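Putative methylthioribose-1-phosphate isomerase (Pyrococcus horikoshii OT3, PDB 6A34) probably catalyses the interconversion of 5-methylthioribose 1-phosphate and 5-methylthioribulose 1-phosphate, an isomerisation in the methionine salvage pathway. Local coordinates at residues I163-N168 and L196-T201; R202-G207 and A256-T261. All coordinates share one frame; numbering follows the deposited sequence.

Contact 1 pairs two neighbouring parallel strands, and contact 2 takes up the chain directly after the second of them, setting Arg202-Gly207 beside the turn at Ala256-Thr261. Their centres lie about 9 Å apart. Three close approaches join them: His166 NE2 is 2.8 Å from Ile259 O, a probable hydrogen bond, and Cys167 SG sits 3.5 Å from both Lys258 CG and Gln206 OE1. Cys167, the predicted transition-state stabiliser, comes from contact 1, while the predicted substrate-binding residues Gln206, Asn257 and Lys258 come from contact 2. Both contacts also touch the second subunit, so the predicted substrate pocket probably lies near the dimer interface.

Contact 1 (I163-N168 and L196-T201); sequences ILTHCN and LWLDET
Strands 163-165 and 196-199 run parallel at 19°, Ile163, Leu164 and Thr165 pairing with Leu196, Trp197 and Leu198 through backbone bonds from Trp197 N to Ile163 O and from Thr165 N to Trp197 O. A third, from Asp199 N to Thr165 O, is longer at 3.2 Å. On one face the Leu164 and Trp197 side chains cross obliquely, Leu164 CD2 3.6 Å from Trp197 CB; on the other, Thr165 CG2 lies alongside Leu198 CD2 at 3.5 Å. Next along the chain, His166 ND1 gives a nearly straight hydrogen bond to Asp199 OD2 (2.7 Å), within the imidazole plane, on the oxygen's anti lone pair, with the carboxylate turned 84° from the ring. Thr201 covers one ring face, CG2 3.5 Å from His166 NE2. Its OG1 accepts from Cys167 N at 2.8 Å and donates to Asp199 O, and a water joins Cys167 O to Asp199 O. An alanine at His166 would remove the imidazole that links Asp199 OD2 to Ile259 O and would probably loosen the loop carrying Cys167. With a buried carboxylate on ND1 and a carbonyl at NE2, His166 is perhaps doubly protonated, its charge offsetting that of Asp199.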
loop_
_atom_site.group_PDB
_atom_site.type_symbol
_atom_site.label_atom_id
_atom_site.label_comp_id
_atom_site.label_asym_id
_atom_site.label_seq_id
_atom_site.Cartn_x
_atom_site.Cartn_y
_atom_site.Cartn_z
ATOM N N ILE A 163 -4.655 4.141 18.413
ATOM C CA ILE A 163 -5.663 4.274 17.388
ATOM C C ILE A 163 -4.995 4.177 16.015
ATOM O O ILE A 163 -3.885 4.645 15.853
ATOM C CB ILE A 163 -6.371 5.630 17.516
ATOM C CG1 ILE A 163 -6.861 5.882 18.943
ATOM C CG2 ILE A 163 -7.476 5.716 16.477
ATOM C CD1 ILE A 163 -7.778 4.798 19.477
ATOM N N LEU A 164 -5.715 3.632 15.032
ATOM C CA LEU A 164 -5.207 3.549 13.629
ATOM C C LEU A 164 -6.229 4.211 12.693
ATOM O O LEU A 164 -7.427 4.122 12.877
ATOM C CB LEU A 164 -4.838 2.079 13.367
ATOM C CG LEU A 164 -4.802 1.419 11.981
ATOM C CD1 LEU A 164 -5.282 2.242 10.812
ATOM C CD2 LEU A 164 -3.445 0.798 11.691
ATOM N N THR A 165 -5.722 4.955 11.726
ATOM C CA THR A 165 -6.580 5.587 10.739
ATOM C C THR A 165 -5.939 5.461 9.361
ATOM O O THR A 165 -4.869 4.833 9.187
ATOM C CB THR A 165 -6.910 7.036 11.125
ATOM O OG1 THR A 165 -8.017 7.534 10.364
ATOM C CG2 THR A 165 -5.738 7.964 10.965
ATOM N N HIS A 166 -6.683 6.008 8.396
ATOM C CA HIS A 166 -6.517 5.801 7.003
ATOM C C HIS A 166 -6.812 7.116 6.284
ATOM O O HIS A 166 -7.736 7.846 6.651
ATOM C CB HIS A 166 -7.458 4.672 6.571
ATOM C CG HIS A 166 -7.116 4.040 5.258
ATOM N ND1 HIS A 166 -6.119 3.105 5.133
ATOM C CD2 HIS A 166 -7.645 4.175 4.023
ATOM C CE1 HIS A 166 -6.044 2.694 3.874
ATOM N NE2 HIS A 166 -6.968 3.327 3.171
ATOM N N CYS A 167 -6.040 7.389 5.237
ATOM C CA CYS A 167 -6.228 8.553 4.385
ATOM C C CYS A 167 -5.997 9.838 5.182
ATOM O O CYS A 167 -5.199 9.836 6.128
ATOM C CB CYS A 167 -7.604 8.577 3.721
ATOM S SG CYS A 167 -7.567 9.496 2.156
ATOM N N ASN A 168 -6.669 10.923 4.747
ATOM C CA ASN A 168 -6.662 12.233 5.426
ATOM C C ASN A 168 -8.101 12.725 5.639
ATOM O O ASN A 168 -8.804 13.086 4.672
ATOM C CB ASN A 168 -5.920 13.344 4.665
ATOM C CG ASN A 168 -5.900 14.638 5.463
ATOM O OD1 ASN A 168 -6.506 15.629 5.054
ATOM N ND2 ASN A 168 -5.236 14.633 6.616
ATOM N N LEU A 196 -0.991 7.240 17.333
ATOM C CA LEU A 196 -1.807 7.221 16.161
ATOM C C LEU A 196 -1.042 6.537 15.025
ATOM O O LEU A 196 -0.141 7.134 14.478
ATOM C CB LEU A 196 -2.168 8.653 15.761
ATOM C CG LEU A 196 -3.155 8.768 14.597
ATOM C CD1 LEU A 196 -4.424 7.985 14.869
ATOM C CD2 LEU A 196 -3.492 10.224 14.313
ATOM N N TRP A 197 -1.462 5.324 14.643
ATOM C CA TRP A 197 -0.980 4.711 13.399
ATOM C C TRP A 197 -1.640 5.400 12.208
ATOM O O TRP A 197 -2.890 5.569 12.189
ATOM C CB TRP A 197 -1.313 3.222 13.335
ATOM C CG TRP A 197 -0.706 2.410 14.421
ATOM C CD1 TRP A 197 -1.310 2.022 15.570
ATOM C CD2 TRP A 197 0.626 1.880 14.457
ATOM N NE1 TRP A 197 -0.445 1.265 16.308
ATOM C CE2 TRP A 197 0.743 1.155 15.650
ATOM C CE3 TRP A 197 1.721 1.930 13.584
ATOM C CZ2 TRP A 197 1.902 0.465 15.999
ATOM C CZ3 TRP A 197 2.879 1.267 13.933
ATOM C CH2 TRP A 197 2.972 0.547 15.129
ATOM N N LEU A 198 -0.819 5.708 11.203
ATOM C CA LEU A 198 -1.251 6.313 9.941
ATOM C C LEU A 198 -0.869 5.414 8.767
ATOM O O LEU A 198 0.325 5.272 8.468
ATOM C CB LEU A 198 -0.564 7.668 9.759
ATOM C CG LEU A 198 -0.863 8.682 10.848
ATOM C CD1 LEU A 198 -0.049 9.965 10.600
ATOM C CD2 LEU A 198 -2.358 8.965 10.913
ATOM N N ASP A 199 -1.882 4.846 8.099
ATOM C CA ASP A 199 -1.699 4.156 6.826
ATOM C C ASP A 199 -1.293 5.219 5.805
ATOM O O ASP A 199 -1.958 6.253 5.713
ATOM C CB ASP A 199 -2.983 3.473 6.357
ATOM C CG ASP A 199 -3.469 2.298 7.196
ATOM O OD1 ASP A 199 -2.698 1.773 8.008
ATOM O OD2 ASP A 199 -4.638 1.904 7.008
ATOM N N GLU A 200 -0.240 4.961 5.022
ATOM C CA GLU A 200 0.221 5.942 4.038
ATOM C C GLU A 200 -0.882 6.244 3.017
ATOM O O GLU A 200 -0.962 7.388 2.531
ATOM C CB GLU A 200 1.536 5.499 3.394
ATOM C CG GLU A 200 1.504 4.182 2.623
ATOM C CD GLU A 200 2.836 3.900 1.925
ATOM O OE1 GLU A 200 3.748 4.733 2.111
ATOM O OE2 GLU A 200 2.964 2.873 1.171
ATOM N N THR A 201 -1.671 5.206 2.667
ATOM C CA THR A 201 -2.873 5.259 1.815
ATOM C C THR A 201 -2.550 5.501 0.332
ATOM O O THR A 201 -2.873 6.555 -0.261
ATOM C CB THR A 201 -3.882 6.290 2.333
ATOM O OG1 THR A 201 -3.939 6.211 3.759
ATOM C CG2 THR A 201 -5.270 6.035 1.783
HETATM O O HOH W 1 -3.607 7.948 7.491
#

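Contact 2 (R202-G207 and A256-T261); sequences RPVLQG and ANKIGT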
loop_
_atom_site.group_PDB
_atom_site.type_symbol
_atom_site.label_atom_id
_atom_site.label_comp_id
_atom_site.label_asym_id
_atom_site.label_seq_id
_atom_site.Cartn_x
_atom_site.Cartn_y
_atom_site.Cartn_z
ATOM N N ARG A 202 -1.946 4.484 -0.281
ATOM C CA ARG A 202 -1.761 4.410 -1.709
ATOM C C ARG A 202 -3.135 4.298 -2.365
ATOM O O ARG A 202 -4.069 3.813 -1.735
ATOM C CB ARG A 202 -0.900 3.195 -2.093
ATOM C CG ARG A 202 0.605 3.422 -2.003
ATOM C CD ARG A 202 1.156 4.323 -3.098
ATOM N NE ARG A 202 1.162 3.683 -4.399
ATOM C CZ ARG A 202 1.397 4.311 -5.541
ATOM N NH1 ARG A 202 1.467 5.636 -5.567
ATOM N NH2 ARG A 202 1.548 3.592 -6.640
ATOM N N PRO A 203 -3.252 4.741 -3.621
ATOM C CA PRO A 203 -2.155 5.297 -4.401
ATOM C C PRO A 203 -1.832 6.783 -4.170
ATOM O O PRO A 203 -0.723 7.223 -4.489
ATOM C CB PRO A 203 -2.607 5.173 -5.862
ATOM C CG PRO A 203 -4.106 4.975 -5.791
ATOM C CD PRO A 203 -4.294 4.215 -4.504
ATOM N N VAL A 204 -2.790 7.570 -3.663
ATOM C CA VAL A 204 -2.654 9.031 -3.677
ATOM C C VAL A 204 -1.746 9.505 -2.517
ATOM O O VAL A 204 -1.191 10.567 -2.614
ATOM C CB VAL A 204 -4.049 9.716 -3.712
ATOM C CG1 VAL A 204 -3.963 11.235 -3.669
ATOM C CG2 VAL A 204 -4.846 9.323 -4.951
ATOM N N LEU A 205 -1.616 8.712 -1.448
ATOM C CA LEU A 205 -0.646 8.880 -0.312
ATOM C C LEU A 205 -0.986 10.068 0.594
ATOM O O LEU A 205 -0.095 10.690 1.187
ATOM C CB LEU A 205 0.800 8.985 -0.825
ATOM C CG LEU A 205 1.337 7.691 -1.432
ATOM C CD1 LEU A 205 2.467 7.995 -2.400
ATOM C CD2 LEU A 205 1.794 6.706 -0.354
ATOM N N GLN A 206 -2.281 10.306 0.782
ATOM C CA GLN A 206 -2.750 11.399 1.613
ATOM C C GLN A 206 -2.453 11.117 3.080
ATOM O O GLN A 206 -2.364 12.056 3.838
ATOM C CB GLN A 206 -4.232 11.691 1.361
ATOM C CG GLN A 206 -4.457 12.219 -0.050
ATOM C CD GLN A 206 -5.811 12.842 -0.277
ATOM O OE1 GLN A 206 -6.826 12.404 0.264
ATOM N NE2 GLN A 206 -5.832 13.871 -1.101
ATOM N N GLY A 207 -2.282 9.845 3.461
ATOM C CA GLY A 207 -1.830 9.518 4.818
ATOM C C GLY A 207 -0.434 10.068 5.095
ATOM O O GLY A 207 -0.179 10.704 6.118
ATOM N N ALA A 256 -18.958 4.393 1.685
ATOM C CA ALA A 256 -17.853 4.547 0.777
ATOM C C ALA A 256 -16.749 5.349 1.462
ATOM O O ALA A 256 -17.017 6.322 2.148
ATOM C CB ALA A 256 -18.334 5.239 -0.476
ATOM N N ASN A 257 -15.505 4.904 1.317
ATOM C CA ASN A 257 -14.366 5.674 1.841
ATOM C C ASN A 257 -13.158 5.296 0.982
ATOM O O ASN A 257 -13.270 4.360 0.185
ATOM C CB ASN A 257 -14.162 5.469 3.347
ATOM C CG ASN A 257 -13.277 6.529 3.970
ATOM O OD1 ASN A 257 -13.520 7.723 3.783
ATOM N ND2 ASN A 257 -12.209 6.109 4.645
ATOM N N LYS A 258 -12.049 6.040 1.138
ATOM C CA LYS A 258 -10.852 5.828 0.374
ATOM C C LYS A 258 -10.510 4.344 0.386
ATOM O O LYS A 258 -10.552 3.676 1.465
ATOM C CB LYS A 258 -9.630 6.577 0.922
ATOM C CG LYS A 258 -8.641 7.028 -0.149
ATOM C CD LYS A 258 -9.256 7.984 -1.187
ATOM C CE LYS A 258 -8.263 8.900 -1.873
ATOM N NZ LYS A 258 -8.776 9.394 -3.183
ATOM N N ILE A 259 -10.050 3.897 -0.781
ATOM C CA ILE A 259 -9.658 2.525 -1.037
ATOM C C ILE A 259 -8.730 2.030 0.080
ATOM O O ILE A 259 -7.779 2.709 0.518
ATOM C CB ILE A 259 -9.017 2.401 -2.426
ATOM C CG1 ILE A 259 -8.861 0.945 -2.854
ATOM C CG2 ILE A 259 -7.691 3.144 -2.472
ATOM C CD1 ILE A 259 -10.162 0.277 -3.231
ATOM N N GLY A 260 -9.064 0.851 0.594
ATOM C CA GLY A 260 -8.357 0.277 1.737
ATOM C C GLY A 260 -9.193 0.217 3.002
ATOM O O GLY A 260 -8.857 -0.511 3.911
ATOM N N THR A 261 -10.271 0.999 3.064
ATOM C CA THR A 261 -11.126 1.076 4.243
ATOM C C THR A 261 -11.775 -0.286 4.489
ATOM O O THR A 261 -11.789 -0.777 5.616
ATOM C CB THR A 261 -12.152 2.212 4.120
ATOM O OG1 THR A 261 -11.441 3.443 4.006
ATOM C CG2 THR A 261 -13.063 2.298 5.316
#
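Arg202 opens the segment with its side chain directed away from 256-261, and its guanidinium goes instead to Glu200 of the second subunit in a salt bridge. What it offers here is its carbonyl: Arg202 O is 3.8 Å from Ile259 CG2. The same methyl meets Pro203, which follows a cis peptide bond; Pro203 CD lies 4.1 Å from Ile259 CG2, the two side chains crossing at about a right angle. Ile259 reaches them because CG1 is anti to its backbone N (chi1 -168°), leaving the CG2 methyl flanked by backbone N and C and turned to Arg202 and Pro203. Val204 points toward the other segment, and its CG2 comes within 4.3 Å of Lys258 NZ, a loose approach of a methyl to the amine end of the lysine. Leu205 is the N-cap residue of the helix that starts at Gln206. From that first turn the Gln206 side chain extends so that OE1 stands a loose 4.3 Å from Lys258 CE. Lys258 NZ also has the like-charged Arg299 close by, which would probably favour a lowered pKa for the amine.

Across from them, Lys258-Thr261 forms a type II turn in which Lys258 O accepts from Thr261 N at 3.1 Å and from Thr261 OG1 at 2.7 Å. The double grip fixes the carbonyl where strand 255-258 gives way to helix 261-270. Light packing thus brings a helix N-terminus at the end of a parallel strand, as in Rossmann-like folds, up to this turn, and Gln206 and Lys258 converge at the predicted substrate site.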